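Local coordinates for protein putative MAR1 (Leishmania donovani, PDB 1X9G) that is of unknown biochemical function but belongs to the isochorismatase superfamily and has tentatively been called a MAR1 ribonuclease, at residues A[61-66]-A[101-106]; A[88-91]-A[96-99]; A[108-113]-A[126-131]. All coordinates share one frame; numbering follows the deposited sequence.

Contact 1 (A[61-66]-A[101-106])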
loop_
_atom_site.group_PDB
_atom_site.type_symbol
_atom_site.label_atom_id
_atom_site.label_comp_id
_atom_site.label_asym_id
_atom_site.label_seq_id
_atom_site.Cartn_x
_atom_site.Cartn_y
_atom_site.Cartn_z
ATOM N N LYS A 61 20.855 -19.127 14.444
ATOM C CA LYS A 61 21.571 -18.347 15.449
ATOM C C LYS A 61 20.637 -17.304 16.084
ATOM O O LYS A 61 19.608 -16.924 15.493
ATOM C CB LYS A 61 22.759 -17.616 14.809
ATOM C CG LYS A 61 23.579 -18.521 13.870
ATOM C CD LYS A 61 24.645 -17.493 13.094
ATOM C CE LYS A 61 25.473 -18.712 12.176
ATOM N NZ LYS A 61 26.529 -17.918 11.398
ATOM N N TYR A 62 21.009 -16.820 17.268
ATOM C CA TYR A 62 20.229 -15.778 17.936
ATOM C C TYR A 62 21.155 -14.640 18.371
ATOM O O TYR A 62 22.196 -14.871 18.995
ATOM C CB TYR A 62 19.491 -16.385 19.117
ATOM C CG TYR A 62 18.368 -15.554 19.662
ATOM C CD1 TYR A 62 17.033 -15.893 19.393
ATOM C CD2 TYR A 62 18.627 -14.417 20.465
ATOM C CE1 TYR A 62 15.988 -15.138 19.891
ATOM C CE2 TYR A 62 17.585 -13.655 20.981
ATOM C CZ TYR A 62 16.272 -14.026 20.688
ATOM O OH TYR A 62 15.242 -13.293 21.201
ATOM N N ILE A 63 20.785 -13.407 18.044
ATOM C CA ILE A 63 21.701 -12.275 18.146
ATOM C C ILE A 63 21.014 -11.080 18.846
ATOM O O ILE A 63 19.894 -10.710 18.513
ATOM C CB ILE A 63 22.291 -11.912 16.736
ATOM C CG1 ILE A 63 22.945 -13.140 16.087
ATOM C CG2 ILE A 63 23.259 -10.704 16.777
ATOM C CD1 ILE A 63 23.384 -12.910 14.642
ATOM N N VAL A 64 21.677 -10.503 19.833
ATOM C CA VAL A 64 21.142 -9.404 20.610
ATOM C C VAL A 64 22.142 -8.302 20.379
ATOM O O VAL A 64 23.337 -8.501 20.576
ATOM C CB VAL A 64 21.139 -9.749 22.123
ATOM C CG1 VAL A 64 20.681 -8.588 22.975
ATOM C CG2 VAL A 64 20.293 -11.015 22.400
ATOM N N THR A 65 21.672 -7.148 19.917
ATOM C CA THR A 65 22.519 -5.952 19.929
ATOM C C THR A 65 22.007 -5.043 21.043
ATOM O O THR A 65 20.782 -4.928 21.251
ATOM C CB THR A 65 22.483 -5.176 18.593
ATOM O OG1 THR A 65 21.180 -4.642 18.426
ATOM C CG2 THR A 65 22.770 -6.060 17.429
ATOM N N GLU A 66 22.938 -4.421 21.778
ATOM C CA GLU A 66 22.590 -3.336 22.682
ATOM C C GLU A 66 23.308 -2.121 22.154
ATOM O O GLU A 66 24.507 -2.172 21.869
ATOM C CB GLU A 66 23.051 -3.555 24.121
ATOM C CG GLU A 66 23.175 -4.978 24.630
ATOM C CD GLU A 66 23.273 -5.028 26.143
ATOM O OE1 GLU A 66 24.329 -4.640 26.701
ATOM O OE2 GLU A 66 22.282 -5.437 26.778
ATOM N N GLU A 101 28.402 -9.037 10.855
ATOM C CA GLU A 101 28.664 -9.385 9.466
ATOM C C GLU A 101 29.247 -10.796 9.307
ATOM O O GLU A 101 28.719 -11.611 8.553
ATOM C CB GLU A 101 29.595 -8.363 8.826
ATOM C CG GLU A 101 29.233 -6.924 9.086
ATOM C CD GLU A 101 29.903 -5.982 8.098
ATOM O OE1 GLU A 101 29.922 -6.332 6.891
ATOM O OE2 GLU A 101 30.404 -4.900 8.519
ATOM N N GLU A 102 30.337 -11.077 10.012
ATOM C CA GLU A 102 30.962 -12.389 9.936
ATOM C C GLU A 102 30.034 -13.473 10.511
ATOM O O GLU A 102 30.027 -14.625 10.053
ATOM C CB GLU A 102 32.358 -12.401 10.599
ATOM C CG GLU A 102 32.526 -11.594 11.912
ATOM C CD GLU A 102 33.986 -11.613 12.463
ATOM O OE1 GLU A 102 34.830 -12.397 11.924
ATOM O OE2 GLU A 102 34.283 -10.851 13.439
ATOM N N LEU A 103 29.229 -13.072 11.491
ATOM C CA LEU A 103 28.254 -13.956 12.121
ATOM C C LEU A 103 27.042 -14.225 11.196
ATOM O O LEU A 103 26.120 -14.968 11.552
ATOM C CB LEU A 103 27.852 -13.340 13.458
ATOM C CG LEU A 103 27.287 -14.052 14.687
ATOM C CD1 LEU A 103 28.164 -15.231 15.219
ATOM C CD2 LEU A 103 27.115 -12.998 15.744
ATOM N N LEU A 104 27.095 -13.648 9.991
ATOM C CA LEU A 104 26.093 -13.828 8.928
ATOM C C LEU A 104 26.739 -14.332 7.639
ATOM O O LEU A 104 26.092 -14.386 6.592
ATOM C CB LEU A 104 25.397 -12.486 8.605
ATOM C CG LEU A 104 24.495 -11.836 9.642
ATOM C CD1 LEU A 104 24.016 -10.425 9.170
ATOM C CD2 LEU A 104 23.334 -12.724 10.051
ATOM N N GLU A 105 28.025 -14.657 7.704
ATOM C CA GLU A 105 28.737 -15.127 6.518
ATOM C C GLU A 105 28.083 -16.346 5.887
ATOM O O GLU A 105 28.180 -16.516 4.673
ATOM C CB GLU A 105 30.219 -15.391 6.798
ATOM C CG GLU A 105 31.180 -14.250 6.386
ATOM C CD GLU A 105 32.632 -14.474 6.894
ATOM O OE1 GLU A 105 33.218 -15.562 6.645
ATOM O OE2 GLU A 105 33.188 -13.554 7.548
ATOM N N ASP A 106 27.394 -17.162 6.690
ATOM C CA ASP A 106 26.722 -18.385 6.185
ATOM C C ASP A 106 25.210 -18.444 6.445
ATOM O O ASP A 106 24.629 -19.551 6.508
ATOM C CB ASP A 106 27.362 -19.632 6.817
ATOM C CG ASP A 106 27.147 -19.691 8.326
ATOM O OD1 ASP A 106 26.702 -18.676 8.915
ATOM O OD2 ASP A 106 27.426 -20.751 8.927
#
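Lys61 and Leu103 bring the two backbones closest, with their CA atoms 8.7 Å apart, too far for backbone-to-backbone bonds; side chains of the strand reach across, one of them to a backbone oxygen. Residues 61-66 run along an inner strand of the parallel sheet, paired with strands 21-26 and 86-90. Residues 101-106 start on the last turn of helix 98-102 and then unwind through two successive tight turns, in which Leu104 N bonds to Glu101 O and Glu105 N to Glu102 O. Of the strand, only Lys61 and Ile63, two residues apart and on the same face, make close contact with this turn. Ile63 meets Leu103 tip to tip: CD1 of Ile63 lies 3.9 Å from CD2 of Leu103. The isoleucine gets there because CG1 stands anti to the carbonyl carbon (chi1 -55°) and CD1 continues the extended line. Leu103 also packs on His86, which joins the patch to the neighbouring strand. Lys61 reaches further, its chain straight beyond CG, and its ammonium ends between two oxygens. NZ of Lys61 donates to Leu103 O at 3.0 Å, approaching from above the carbonyl plane, 59° out of it, rather than along a lone pair. The second bond is a salt bridge in which Lys61 NZ meets the syn lone pair of Asp106 OD1 at 2.6 Å. Asp106, whose side chain also touches Lys20, crosses the lysine at an angle. Lys133 NZ bonds the next carbonyl, Leu104 O, so lysines from two other places in the chain serve consecutive carbonyls of the turn. Together the two bonds fix the lysine tip across the unwound end of the helix, where the carbonyls and the aspartate would probably favour a positive charge, while the apolar pair packs beside it.

Contact 2 (A[88-91]-A[96-99])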
loop_
_atom_site.group_PDB
_atom_site.type_symbol
_atom_site.label_atom_id
_atom_site.label_comp_id
_atom_site.label_asym_id
_atom_site.label_seq_id
_atom_site.Cartn_x
_atom_site.Cartn_y
_atom_site.Cartn_z
ATOM N N ILE A 88 25.993 -8.458 21.406
ATOM C CA ILE A 88 26.947 -7.484 20.878
ATOM C C ILE A 88 26.460 -6.043 21.112
ATOM O O ILE A 88 25.294 -5.812 21.404
ATOM C CB ILE A 88 27.462 -7.807 19.370
ATOM C CG1 ILE A 88 27.167 -6.694 18.382
ATOM C CG2 ILE A 88 27.024 -9.179 18.826
ATOM C CD1 ILE A 88 25.861 -6.875 17.702
ATOM N N GLU A 89 27.375 -5.087 21.026
ATOM C CA GLU A 89 27.123 -3.705 21.473
ATOM C C GLU A 89 27.603 -2.753 20.394
ATOM O O GLU A 89 28.577 -3.032 19.690
ATOM C CB GLU A 89 27.866 -3.405 22.795
ATOM C CG GLU A 89 27.378 -4.203 24.044
ATOM C CD GLU A 89 28.279 -4.000 25.320
ATOM O OE1 GLU A 89 28.668 -2.846 25.628
ATOM O OE2 GLU A 89 28.596 -5.007 26.014
ATOM N N LYS A 90 26.948 -1.615 20.251
ATOM C CA LYS A 90 27.401 -0.686 19.222
ATOM C C LYS A 90 26.888 0.711 19.364
ATOM O O LYS A 90 26.086 1.018 20.243
ATOM C CB LYS A 90 27.032 -1.193 17.831
ATOM C CG LYS A 90 25.682 -1.920 17.735
ATOM C CD LYS A 90 24.466 -1.034 17.903
ATOM C CE LYS A 90 23.292 -1.646 17.081
ATOM N NZ LYS A 90 22.026 -0.860 17.223
ATOM N N THR A 91 27.364 1.563 18.473
ATOM C CA THR A 91 26.861 2.926 18.399
ATOM C C THR A 91 26.246 3.216 16.989
ATOM O O THR A 91 25.383 4.086 16.835
ATOM C CB THR A 91 27.966 3.900 18.817
ATOM O OG1 THR A 91 29.144 3.643 18.031
ATOM C CG2 THR A 91 28.327 3.674 20.312
ATOM N N VAL A 96 24.152 -3.860 11.424
ATOM C CA VAL A 96 25.245 -4.413 10.614
ATOM C C VAL A 96 26.595 -3.755 10.961
ATOM O O VAL A 96 27.039 -2.781 10.333
ATOM C CB VAL A 96 24.922 -4.397 9.104
ATOM C CG1 VAL A 96 25.967 -5.184 8.315
ATOM C CG2 VAL A 96 23.497 -4.971 8.864
ATOM N N VAL A 97 27.211 -4.288 12.022
ATOM C CA VAL A 97 28.576 -3.933 12.448
ATOM C C VAL A 97 29.463 -5.144 12.187
ATOM O O VAL A 97 28.925 -6.253 11.995
ATOM C CB VAL A 97 28.635 -3.500 13.933
ATOM C CG1 VAL A 97 27.969 -2.125 14.109
ATOM C CG2 VAL A 97 28.033 -4.549 14.862
ATOM N N PRO A 98 30.807 -4.935 12.109
ATOM C CA PRO A 98 31.810 -5.985 11.857
ATOM C C PRO A 98 31.511 -7.312 12.524
ATOM O O PRO A 98 31.560 -8.353 11.852
ATOM C CB PRO A 98 33.072 -5.380 12.421
ATOM C CG PRO A 98 32.918 -3.917 12.086
ATOM C CD PRO A 98 31.452 -3.608 12.197
ATOM N N GLN A 99 31.189 -7.290 13.820
ATOM C CA GLN A 99 30.881 -8.543 14.533
ATOM C C GLN A 99 29.747 -9.338 13.897
ATOM O O GLN A 99 29.886 -10.531 13.654
ATOM C CB GLN A 99 30.612 -8.313 16.020
ATOM C CG GLN A 99 31.841 -8.545 16.877
ATOM C CD GLN A 99 31.726 -7.959 18.275
ATOM O OE1 GLN A 99 31.299 -6.808 18.459
ATOM N NE2 GLN A 99 32.134 -8.746 19.280
#
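Ile88, Lys90 and Val97 join the outermost strand of the chain's parallel sheet to the start of the short helix that follows it, as part of the three-layer alpha/beta fold of the isochorismatase superfamily. The strand bends into a brief loop, and helix 98-102 comes back beside it with Val97 in the N-cap position. Ile88 comes first. Its backbone pairs with Val64 and Glu66 on the inner strand, while its side chain points to the helix start. Ile88 CG1 is modelled 4.2 Å from Val97 CG2, but both side-chain torsions of the isoleucine lie far from staggered values, which makes the placing of CG1 and CD1 doubtful. The amide oxygen OE1 of Gln99 lies 4.1 Å from Ile88 CB. Ile88 and Gln99 run past one another in opposite directions, so the glutamine lies alongside the isoleucine, with no hydrogen bond across the contact. Glu89 turns to the other face of the strand. Lys90 returns to the helix side, but its contact there is made by the root of the chain. A bend at chi2 (70°) carries its polar end away from the helix to Asp27, with which NZ forms a salt bridge; weak hydrogen bonds run from NZ to His67 ND1 and to the backbone oxygen of Arg92. Thr91, where the strand has ended, turns outward and its OG1 hydrogen-bonds Asp179 of the second subunit, so the strand's exit takes part in the assembly. Val97 faces both strand residues, one methyl to each: CG2 to Ile88, and CG1, anti to the carbonyl carbon at chi1 -71°, 3.9 Å from Lys90 CB.

Contact 3 (A[108-113]-A[126-131])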
loop_
_atom_site.group_PDB
_atom_site.type_symbol
_atom_site.label_atom_id
_atom_site.label_comp_id
_atom_site.label_asym_id
_atom_site.label_seq_id
_atom_site.Cartn_x
_atom_site.Cartn_y
_atom_site.Cartn_z
ATOM N N ASP A 108 21.280 -17.329 5.500
ATOM C CA ASP A 108 20.470 -16.959 4.321
ATOM C C ASP A 108 19.336 -15.980 4.614
ATOM O O ASP A 108 18.987 -15.142 3.754
ATOM C CB ASP A 108 19.907 -18.211 3.686
ATOM C CG ASP A 108 20.996 -19.132 3.221
ATOM O OD1 ASP A 108 21.375 -20.067 3.963
ATOM O OD2 ASP A 108 21.518 -18.873 2.125
ATOM N N ASN A 109 18.765 -16.111 5.820
ATOM C CA ASN A 109 17.567 -15.396 6.234
ATOM C C ASN A 109 17.748 -14.693 7.564
ATOM O O ASN A 109 18.319 -15.258 8.477
ATOM C CB ASN A 109 16.403 -16.362 6.393
ATOM C CG ASN A 109 16.346 -17.377 5.300
ATOM O OD1 ASN A 109 16.856 -18.469 5.455
ATOM N ND2 ASN A 109 15.747 -17.022 4.179
ATOM N N ALA A 110 17.235 -13.484 7.686
ATOM C CA ALA A 110 17.245 -12.781 8.937
ATOM C C ALA A 110 15.825 -12.430 9.300
ATOM O O ALA A 110 15.095 -11.879 8.486
ATOM C CB ALA A 110 18.085 -11.539 8.834
ATOM N N VAL A 111 15.445 -12.778 10.518
ATOM C CA VAL A 111 14.195 -12.430 11.140
ATOM C C VAL A 111 14.543 -11.316 12.128
ATOM O O VAL A 111 15.253 -11.540 13.136
ATOM C CB VAL A 111 13.627 -13.646 11.897
ATOM C CG1 VAL A 111 12.378 -13.290 12.715
ATOM C CG2 VAL A 111 13.395 -14.837 10.971
ATOM N N VAL A 112 14.048 -10.109 11.851
ATOM C CA VAL A 112 14.491 -8.900 12.536
ATOM C C VAL A 112 13.366 -8.356 13.378
ATOM O O VAL A 112 12.257 -8.231 12.907
ATOM C CB VAL A 112 14.991 -7.862 11.538
ATOM C CG1 VAL A 112 15.479 -6.623 12.251
ATOM C CG2 VAL A 112 16.128 -8.415 10.755
ATOM N N PHE A 113 13.620 -8.091 14.650
ATOM C CA PHE A 113 12.546 -7.657 15.515
ATOM C C PHE A 113 13.120 -6.725 16.560
ATOM O O PHE A 113 14.295 -6.753 16.751
ATOM C CB PHE A 113 11.830 -8.867 16.125
ATOM C CG PHE A 113 12.738 -9.853 16.749
ATOM C CD1 PHE A 113 12.938 -9.856 18.142
ATOM C CD2 PHE A 113 13.384 -10.814 15.979
ATOM C CE1 PHE A 113 13.818 -10.776 18.748
ATOM C CE2 PHE A 113 14.248 -11.747 16.577
ATOM C CZ PHE A 113 14.466 -11.712 17.970
ATOM N N ALA A 126 17.839 -2.249 5.523
ATOM C CA ALA A 126 18.435 -1.828 4.239
ATOM C C ALA A 126 19.842 -2.441 4.063
ATOM O O ALA A 126 20.185 -2.876 2.968
ATOM C CB ALA A 126 18.439 -0.294 4.071
ATOM N N ASP A 127 20.630 -2.506 5.147
ATOM C CA ASP A 127 21.989 -3.142 5.124
ATOM C C ASP A 127 21.941 -4.661 4.854
ATOM O O ASP A 127 22.634 -5.166 3.973
ATOM C CB ASP A 127 22.790 -2.865 6.407
ATOM C CG ASP A 127 23.243 -1.389 6.565
ATOM O OD1 ASP A 127 23.423 -0.994 7.733
ATOM O OD2 ASP A 127 23.445 -0.628 5.574
ATOM N N LEU A 128 21.111 -5.374 5.603
ATOM C CA LEU A 128 20.804 -6.760 5.287
ATOM C C LEU A 128 20.445 -6.972 3.821
ATOM O O LEU A 128 20.957 -7.899 3.187
ATOM C CB LEU A 128 19.670 -7.245 6.167
ATOM C CG LEU A 128 19.971 -7.923 7.515
ATOM C CD1 LEU A 128 21.498 -8.021 7.833
ATOM C CD2 LEU A 128 19.123 -7.328 8.686
ATOM N N LEU A 129 19.583 -6.107 3.257
ATOM C CA LEU A 129 19.187 -6.293 1.870
ATOM C C LEU A 129 20.369 -6.159 0.954
ATOM O O LEU A 129 20.532 -6.963 0.054
ATOM C CB LEU A 129 18.014 -5.381 1.422
ATOM C CG LEU A 129 16.637 -5.761 1.988
ATOM C CD1 LEU A 129 15.570 -4.734 1.648
ATOM C CD2 LEU A 129 16.177 -7.197 1.695
ATOM N N ASP A 130 21.188 -5.142 1.185
ATOM C CA ASP A 130 22.466 -4.985 0.490
ATOM C C ASP A 130 23.438 -6.164 0.619
ATOM O O ASP A 130 24.270 -6.364 -0.261
ATOM C CB ASP A 130 23.126 -3.677 0.887
ATOM C CG ASP A 130 22.526 -2.514 0.133
ATOM O OD1 ASP A 130 21.468 -1.957 0.551
ATOM O OD2 ASP A 130 23.075 -2.199 -0.951
ATOM N N MET A 131 23.284 -6.965 1.670
ATOM C CA MET A 131 24.094 -8.159 1.844
ATOM C C MET A 131 23.506 -9.409 1.160
ATOM O O MET A 131 24.047 -10.499 1.300
ATOM C CB MET A 131 24.323 -8.426 3.341
ATOM C CG MET A 131 25.204 -7.401 4.035
ATOM S SD MET A 131 25.433 -7.879 5.744
ATOM C CE MET A 131 26.869 -8.972 5.608
#
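Ala110, Val112 and Leu128 meet without any flat group between them: neither a ring nor an amide enters this contact, which is wholly aliphatic. The one aromatic side chain of the two segments, Phe113, points from the strand to the face of the sheet opposite Leu128. On the helix side the strand offers a shallow surface, the small methyl of Ala110 followed two residues later by the branched side chain of Val112. Leu128 sits over both. Its CG is 4.3 Å from Ala110 CB, and its CD2 branch is 3.8 Å from CG2 of Val112, the two side chains crossing at an angle. Val112 holds CG1 anti to the backbone N (chi1 -179°), which turns CG2 up to the leucine. The chi2 of Leu128, 1°, puts CD1 almost eclipsed with CA, an unusual geometry, so the exact placing of the two methyls deserves caution. The CA atoms of Ala110 and Leu128 are 7.9 Å apart, and the leucine side chain spans the distance to the alanine methyl. All three residues are buried, and no hydrogen bond crosses between the segments. Beside the leucine, Val112 continues onto Leu137 of the next strand. The helix also meets the second subunit, where Ala126 touches Leu12 and Leu129 touches Arg11 of that chain. This is the strand-to-helix packing of a beta-alpha-beta crossover, here strand 109-115, helix 117-130 and strand 134-143, the repeating element of a Rossmann-like parallel sheet.

How the contacts relate
Contacts 1 and 2 share helix 98-102 and neighbouring strands, with centres about 9 Å apart; contact 2 is nested inside the loop closed by contact 1. Probable hydrogen bonds stitch their strands together, Val64 O to Ile88 N and Glu66 N to Ile88 O, each 2.8 Å. Contact 3 follows in series, its centre about 10 Å from that of contact 1; as modelled, CD1 of Leu128 touches Leu104 and Val96. Lys90 and Asp27 pair at the C-terminal ends of the strands, where such folds usually carry their active site, consistent with the Asp-Lys-Cys triad of related isochorismatase-like hydrolases, though no activity is established here.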